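Possible thiamine biosynthesis enzyme (Candida albicans, PDB 2X7Q) is of unknown function but has a periplasmic-binding-protein fold and probably binds a small solute, perhaps one linked to thiamine biosynthesis. Local coordinates at residues Leu158-Val162 against Asn163-Gly167; Val280-Lys283 against Asp284-Leu288. The protein carries 1 engineered substitution. All blocks are in the same frame, centred on the assembly; numbering follows the deposited sequence.

Contact 1 of 2, residues Leu158-Val162 against Asn163-Gly167; sequences LRDSV and NLKDG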
ATOM      1  N   LEU A 158       3.013   5.555 -17.546  1.00 11.99           N
ATOM      2  CA  LEU A 158       2.207   4.353 -17.722  1.00 12.24           C
ATOM      3  C   LEU A 158       1.037   4.612 -18.665  1.00 12.42           C
ATOM      4  O   LEU A 158       0.714   3.779 -19.506  1.00 10.59           O
ATOM      5  CB  LEU A 158       1.698   3.845 -16.372  1.00 11.23           C
ATOM      6  CG  LEU A 158       2.738   3.211 -15.447  1.00 11.78           C
ATOM      7  CD1 LEU A 158       2.172   3.011 -14.050  1.00 12.06           C
ATOM      8  CD2 LEU A 158       3.238   1.891 -16.020  1.00 11.12           C
ATOM      9  N   ARG A 159       0.408   5.775 -18.522  1.00 11.33           N
ATOM     10  CA  ARG A 159      -0.711   6.150 -19.378  1.00 11.53           C
ATOM     11  C   ARG A 159      -0.242   6.428 -20.802  1.00 11.68           C
ATOM     12  O   ARG A 159      -0.889   6.024 -21.764  1.00 12.66           O
ATOM     13  CB  ARG A 159      -1.440   7.371 -18.814  1.00 11.95           C
ATOM     14  CG  ARG A 159      -2.014   7.172 -17.421  1.00 12.53           C
ATOM     15  CD  ARG A 159      -3.015   8.263 -17.078  1.00 12.81           C
ATOM     16  NE  ARG A 159      -2.455   9.600 -17.253  1.00 13.21           N
ATOM     17  CZ  ARG A 159      -1.838  10.283 -16.292  1.00 13.39           C
ATOM     18  NH1 ARG A 159      -1.699   9.754 -15.086  1.00 12.53           N
ATOM     19  NH2 ARG A 159      -1.359  11.494 -16.537  1.00 12.70           N
ATOM     20  N   ASP A 160       0.884   7.122 -20.929  1.00 12.36           N
ATOM     21  CA  ASP A 160       1.448   7.423 -22.241  1.00 13.78           C
ATOM     22  C   ASP A 160       1.895   6.142 -22.942  1.00 12.81           C
ATOM     23  O   ASP A 160       1.779   6.013 -24.160  1.00 13.58           O
ATOM     24  CB  ASP A 160       2.627   8.389 -22.114  1.00 13.46           C
ATOM     25  CG  ASP A 160       2.200   9.773 -21.669  1.00 15.37           C
ATOM     26  OD1 ASP A 160       0.980  10.041 -21.637  1.00 14.52           O
ATOM     27  OD2 ASP A 160       3.084  10.598 -21.358  1.00 15.58           O
ATOM     28  N   SER A 161       2.402   5.192 -22.163  1.00 13.03           N
ATOM     29  CA  SER A 161       2.886   3.928 -22.708  1.00 12.82           C
ATOM     30  C   SER A 161       1.776   3.122 -23.373  1.00 12.96           C
ATOM     31  O   SER A 161       1.917   2.684 -24.513  1.00 12.23           O
ATOM     32  CB  SER A 161       3.545   3.098 -21.610  1.00 12.93           C
ATOM     33  OG  SER A 161       3.965   1.845 -22.107  1.00 13.33           O
ATOM     34  N   VAL A 162       0.673   2.930 -22.655  1.00 11.83           N
ATOM     35  CA  VAL A 162      -0.452   2.167 -23.182  1.00 11.25           C
ATOM     36  C   VAL A 162      -1.120   2.896 -24.342  1.00 11.85           C
ATOM     37  O   VAL A 162      -1.870   2.299 -25.114  1.00 10.89           O
ATOM     38  CB  VAL A 162      -1.493   1.853 -22.091  1.00 10.57           C
ATOM     39  CG1 VAL A 162      -0.916   0.883 -21.071  1.00 10.82           C
ATOM     40  CG2 VAL A 162      -1.962   3.132 -21.418  1.00 10.81           C
ATOM     41  N   ASN A 163      -0.845   4.191 -24.455  1.00 11.67           N
ATOM     42  CA  ASN A 163      -1.334   4.980 -25.578  1.00 12.36           C
ATOM     43  C   ASN A 163      -0.304   5.040 -26.701  1.00 13.28           C
ATOM     44  O   ASN A 163      -0.495   5.736 -27.698  1.00 12.48           O
ATOM     45  CB  ASN A 163      -1.714   6.392 -25.123  1.00 12.34           C
ATOM     46  CG  ASN A 163      -3.077   6.441 -24.465  1.00 11.99           C
ATOM     47  OD1 ASN A 163      -4.063   5.954 -25.016  1.00 11.13           O
ATOM     48  ND2 ASN A 163      -3.140   7.033 -23.280  1.00 12.00           N
ATOM     49  N   LEU A 164       0.792   4.307 -26.523  1.00 12.11           N
ATOM     50  CA  LEU A 164       1.847   4.227 -27.525  1.00 14.39           C
ATOM     51  C   LEU A 164       2.353   5.609 -27.920  1.00 15.84           C
ATOM     52  O   LEU A 164       2.545   5.895 -29.102  1.00 16.53           O
ATOM     53  CB  LEU A 164       1.354   3.467 -28.758  1.00 14.48           C
ATOM     54  CG  LEU A 164       0.804   2.063 -28.497  1.00 13.27           C
ATOM     55  CD1 LEU A 164       0.364   1.410 -29.803  1.00 14.77           C
ATOM     56  CD2 LEU A 164       1.835   1.204 -27.787  1.00 12.83           C
ATOM     57  N   LYS A 165       2.570   6.459 -26.922  1.00 14.75           N
ATOM     58  CA  LYS A 165       3.071   7.807 -27.157  1.00 16.90           C
ATOM     59  C   LYS A 165       4.578   7.784 -27.391  1.00 18.72           C
ATOM     60  O   LYS A 165       5.265   6.841 -26.993  1.00 18.10           O
ATOM     61  CB  LYS A 165       2.742   8.709 -25.966  1.00 15.64           C
ATOM     62  CG  LYS A 165       1.274   8.713 -25.577  1.00 17.31           C
ATOM     63  CD  LYS A 165       0.408   9.343 -26.652  1.00 19.79           C
ATOM     64  CE  LYS A 165       0.696  10.828 -26.790  1.00 22.43           C
ATOM     65  NZ  LYS A 165       0.432  11.558 -25.518  1.00 22.37           N
ATOM     66  N   ASP A 166       5.085   8.823 -28.046  1.00 19.24           N
ATOM     67  CA  ASP A 166       6.518   8.949 -28.289  1.00 21.21           C
ATOM     68  C   ASP A 166       7.255   9.294 -26.999  1.00 20.79           C
ATOM     69  O   ASP A 166       6.699   9.947 -26.115  1.00 21.82           O
ATOM     70  CB  ASP A 166       6.790  10.022 -29.346  1.00 23.18           C
ATOM     71  CG  ASP A 166       6.259   9.641 -30.715  1.00 26.66           C
ATOM     72  OD1 ASP A 166       6.385   8.457 -31.096  1.00 30.64           O
ATOM     73  OD2 ASP A 166       5.723  10.528 -31.413  1.00 29.73           O
ATOM     74  N   GLY A 167       8.505   8.851 -26.895  1.00 20.02           N
ATOM     75  CA  GLY A 167       9.324   9.156 -25.736  1.00 21.31           C
ATOM     76  C   GLY A 167       9.389   8.036 -24.717  1.00 20.20           C
ATOM     77  O   GLY A 167      10.282   8.017 -23.867  1.00 19.78           O
TER
HETATM   78  O   HOH W   1      -1.631   9.194 -21.971  1.00 15.13           O
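Asn163 folds its side chain back toward the carbonyl oxygen of Arg159 at the point where helix 155-162 runs out, and the chain then turns away through a Schellman motif. Its ND2 lies 2.9 Å from Arg159 O, but the N-H points well off the oxygen and the bond is weak; the backbone N of Asn163 likewise makes only weak bonds, shared between Arg159 O and Asp160 O. With chi1 at -80°, CG sits beside the backbone N, which brings the amide back to the last turn. The stronger hold on this amide comes from elsewhere in the chain: OD1 accepts from Ser107 N, and ND2 donates to Glu189 O. A water adds a further link, taking a hydrogen bond from Asn163 ND2 (2.9 Å) and giving one to Asp160 OD1 (2.8 Å).

Leu164 is the first residue to leave helical geometry, and its positive phi of 54° makes the reversal. Its N donates to Ser161 O at 2.8 Å, arriving from above the carbonyl plane rather than on a lone pair. The same oxygen has Leu164 CD2 resting near it, while the hydroxyl of Ser161 is engaged with Glu169 and Ser171.

Lys165 N completes the motif with a bond to Asp160 O, 2.9 Å long and nearly straight at 166°. The side chain starts toward the helix and then coils, bent at three successive torsions, so its aliphatic part passes across Asp160: CG approaches Asp160 CB to 3.7 Å. That coil draws the ammonium back toward the carboxylate without closing a salt bridge, leaving Lys165 NZ 4.2 Å from Asp160 OD1.

Contact 2 of 2, residues Val280-Lys283 against Asp284-Leu288; sequences VKTK and DTLKL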
ATOM      1  N   VAL A 280      -1.246 -15.292   6.047  1.00 14.41           N
ATOM      2  CA  VAL A 280      -1.663 -16.520   5.372  1.00 15.63           C
ATOM      3  C   VAL A 280      -2.090 -16.295   3.920  1.00 15.44           C
ATOM      4  O   VAL A 280      -1.474 -16.829   2.997  1.00 16.16           O
ATOM      5  CB  VAL A 280      -2.805 -17.228   6.132  1.00 16.32           C
ATOM      6  CG1 VAL A 280      -3.269 -18.457   5.364  1.00 18.32           C
ATOM      7  CG2 VAL A 280      -2.356 -17.604   7.531  1.00 17.17           C
ATOM      8  N   LYS A 281      -3.140 -15.504   3.721  1.00 15.86           N
ATOM      9  CA  LYS A 281      -3.663 -15.241   2.382  1.00 14.93           C
ATOM     10  C   LYS A 281      -2.605 -14.616   1.472  1.00 16.06           C
ATOM     11  O   LYS A 281      -2.518 -14.948   0.291  1.00 14.42           O
ATOM     12  CB  LYS A 281      -4.899 -14.337   2.445  1.00 16.69           C
ATOM     13  CG  LYS A 281      -6.039 -14.874   3.301  1.00 18.01           C
ATOM     14  CD  LYS A 281      -7.186 -13.873   3.393  1.00 19.64           C
ATOM     15  CE  LYS A 281      -8.134 -13.972   2.204  1.00 22.03           C
ATOM     16  NZ  LYS A 281      -9.071 -15.128   2.314  1.00 27.84           N
ATOM     17  N   THR A 282      -1.806 -13.707   2.026  1.00 13.79           N
ATOM     18  CA  THR A 282      -0.783 -13.014   1.247  1.00 13.93           C
ATOM     19  C   THR A 282       0.267 -13.980   0.700  1.00 14.21           C
ATOM     20  O   THR A 282       0.578 -13.962  -0.491  1.00 13.93           O
ATOM     21  CB  THR A 282      -0.082 -11.916   2.072  1.00 13.60           C
ATOM     22  OG1 THR A 282      -1.055 -10.980   2.551  1.00 13.55           O
ATOM     23  CG2 THR A 282       0.944 -11.183   1.221  1.00 13.68           C
ATOM     24  N   LYS A 283       0.803 -14.827   1.575  1.00 13.68           N
ATOM     25  CA  LYS A 283       1.853 -15.771   1.195  1.00 15.55           C
ATOM     26  C   LYS A 283       1.323 -16.850   0.252  1.00 15.95           C
ATOM     27  O   LYS A 283       1.978 -17.206  -0.727  1.00 15.57           O
ATOM     28  CB  LYS A 283       2.470 -16.424   2.437  1.00 16.27           C
ATOM     29  CG  LYS A 283       1.604 -17.520   3.048  1.00 18.51           C
ATOM     30  CD  LYS A 283       2.224 -18.127   4.301  1.00 18.66           C
ATOM     31  CE  LYS A 283       1.387 -19.293   4.807  1.00 19.68           C
ATOM     32  NZ  LYS A 283       1.358 -19.378   6.289  1.00 23.21           N
ATOM     33  N   ASP A 284       0.133 -17.362   0.555  1.00 15.79           N
ATOM     34  CA  ASP A 284      -0.469 -18.431  -0.234  1.00 16.73           C
ATOM     35  C   ASP A 284      -0.831 -17.955  -1.638  1.00 16.03           C
ATOM     36  O   ASP A 284      -0.732 -18.712  -2.603  1.00 15.97           O
ATOM     37  CB  ASP A 284      -1.707 -18.993   0.471  1.00 18.42           C
ATOM     38  CG  ASP A 284      -1.359 -19.786   1.715  1.00 19.69           C
ATOM     39  OD1 ASP A 284      -0.156 -20.002   1.970  1.00 19.80           O
ATOM     40  OD2 ASP A 284      -2.290 -20.197   2.440  1.00 20.67           O
ATOM     41  N   THR A 285      -1.248 -16.698  -1.750  1.00 14.77           N
ATOM     42  CA  THR A 285      -1.610 -16.131  -3.044  1.00 15.27           C
ATOM     43  C   THR A 285      -0.373 -15.868  -3.896  1.00 15.11           C
ATOM     44  O   THR A 285      -0.323 -16.242  -5.067  1.00 14.11           O
ATOM     45  CB  THR A 285      -2.408 -14.821  -2.895  1.00 15.14           C
ATOM     46  OG1 THR A 285      -3.645 -15.087  -2.223  1.00 14.43           O
ATOM     47  CG2 THR A 285      -2.699 -14.217  -4.259  1.00 14.90           C
ATOM     48  N   LEU A 286       0.628 -15.228  -3.298  1.00 13.70           N
ATOM     49  CA  LEU A 286       1.868 -14.913  -4.001  1.00 14.42           C
ATOM     50  C   LEU A 286       2.622 -16.178  -4.405  1.00 14.37           C
ATOM     51  O   LEU A 286       3.091 -16.297  -5.537  1.00 14.68           O
ATOM     52  CB  LEU A 286       2.763 -14.018  -3.143  1.00 14.33           C
ATOM     53  CG  LEU A 286       2.194 -12.645  -2.779  1.00 13.51           C
ATOM     54  CD1 LEU A 286       3.195 -11.848  -1.950  1.00 12.68           C
ATOM     55  CD2 LEU A 286       1.798 -11.881  -4.027  1.00 13.71           C
ATOM     56  N   LYS A 287       2.731 -17.117  -3.472  1.00 14.97           N
ATOM     57  CA  LYS A 287       3.390 -18.391  -3.737  1.00 15.49           C
ATOM     58  C   LYS A 287       2.715 -19.118  -4.893  1.00 15.89           C
ATOM     59  O   LYS A 287       3.382 -19.647  -5.784  1.00 16.27           O
ATOM     60  CB  LYS A 287       3.372 -19.270  -2.484  1.00 16.67           C
ATOM     61  CG  LYS A 287       3.979 -20.652  -2.670  1.00 17.62           C
ATOM     62  CD  LYS A 287       5.467 -20.574  -2.944  1.00 17.75           C
ATOM     63  CE  LYS A 287       6.075 -21.963  -3.085  1.00 21.29           C
ATOM     64  NZ  LYS A 287       7.548 -21.901  -3.350  1.00 22.52           N
ATOM     65  N   LEU A 288       1.387 -19.136  -4.869  1.00 16.06           N
ATOM     66  CA  LEU A 288       0.606 -19.823  -5.890  1.00 16.29           C
ATOM     67  C   LEU A 288       0.653 -19.078  -7.221  1.00 16.85           C
ATOM     68  O   LEU A 288       0.477 -19.674  -8.283  1.00 16.56           O
ATOM     69  CB  LEU A 288      -0.844 -19.980  -5.427  1.00 16.94           C
ATOM     70  CG  LEU A 288      -1.731 -20.954  -6.205  1.00 18.55           C
ATOM     71  CD1 LEU A 288      -1.177 -22.366  -6.118  1.00 19.79           C
ATOM     72  CD2 LEU A 288      -3.159 -20.905  -5.680  1.00 19.89           C
TER
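Lys281 and Thr285 meet through one carbonyl that serves two donors. Thr285 OG1 gives its hydrogen to Lys281 O at 2.8 Å, and Thr285 N reaches the same oxygen at 3.0 Å, the two coming in from opposite faces of the carbonyl plane. A chi1 of -63° sets the hydroxyl beside the backbone N, aimed down the helix at the previous turn, and its single bond to Lys281 O should hold the hydroxyl in that rotation, while the carbonyl is gripped by both donors.

Next to it, Asp284 lies alongside two neighbours. Its OD2 is 3.5 Å from Val280 CG1, a methyl pointing the same way, while OD1 faces the aliphatic part of Lys283, 3.3 Å from CE. The ammonium itself stays further off: Lys283 NZ is 4.6 Å from Asp284 OD1, so any attraction between the charges acts at a distance. On another side of the helix the side chains of Thr282 and Leu286 also run together, CG2 of Thr282 touching CD1 of Leu286 at 3.9 Å.

All of this rests on the regular i to i+4 bonding of an alpha-helix, within helix 275-289: Asp284 N to Val280 O at 164°, Leu286 N to Thr282 O, and Lys287 N to Lys283 O at 2.8 Å.

Further out, the Thr282 hydroxyl bonds back to Ile278 O, turning its methyl toward Leu286. The face bearing Thr282, Thr285 and Leu286 packs on Trp200, in the link between strands 190-197 and 203-208; Thr282 also meets helix 74-82, and Thr285 and Leu286 meet helix 129-141. Lys283 runs against Asp296 and Leu300 of helix 296-306, and the NZ of Lys287 donates to Glu294 O.

In the fold
The two contacts do not touch: their centres are 32 Å apart and their nearest atoms about 18 Å. Each five-stranded sheet has the strand order 2-1-3-n-4 of type II periplasmic binding proteins and forms the core of one lobe. Contact 1 lies far out on one lobe, 25 Å from the centre of the chain, capping the helix that precedes strand 173-177. Contact 2 is more central, at 16 Å, on a C-terminal helix that packs on helices from both lobes and on the second connection between the sheets. In this fold solutes bind between the lobes, though no solute is present here to mark the site.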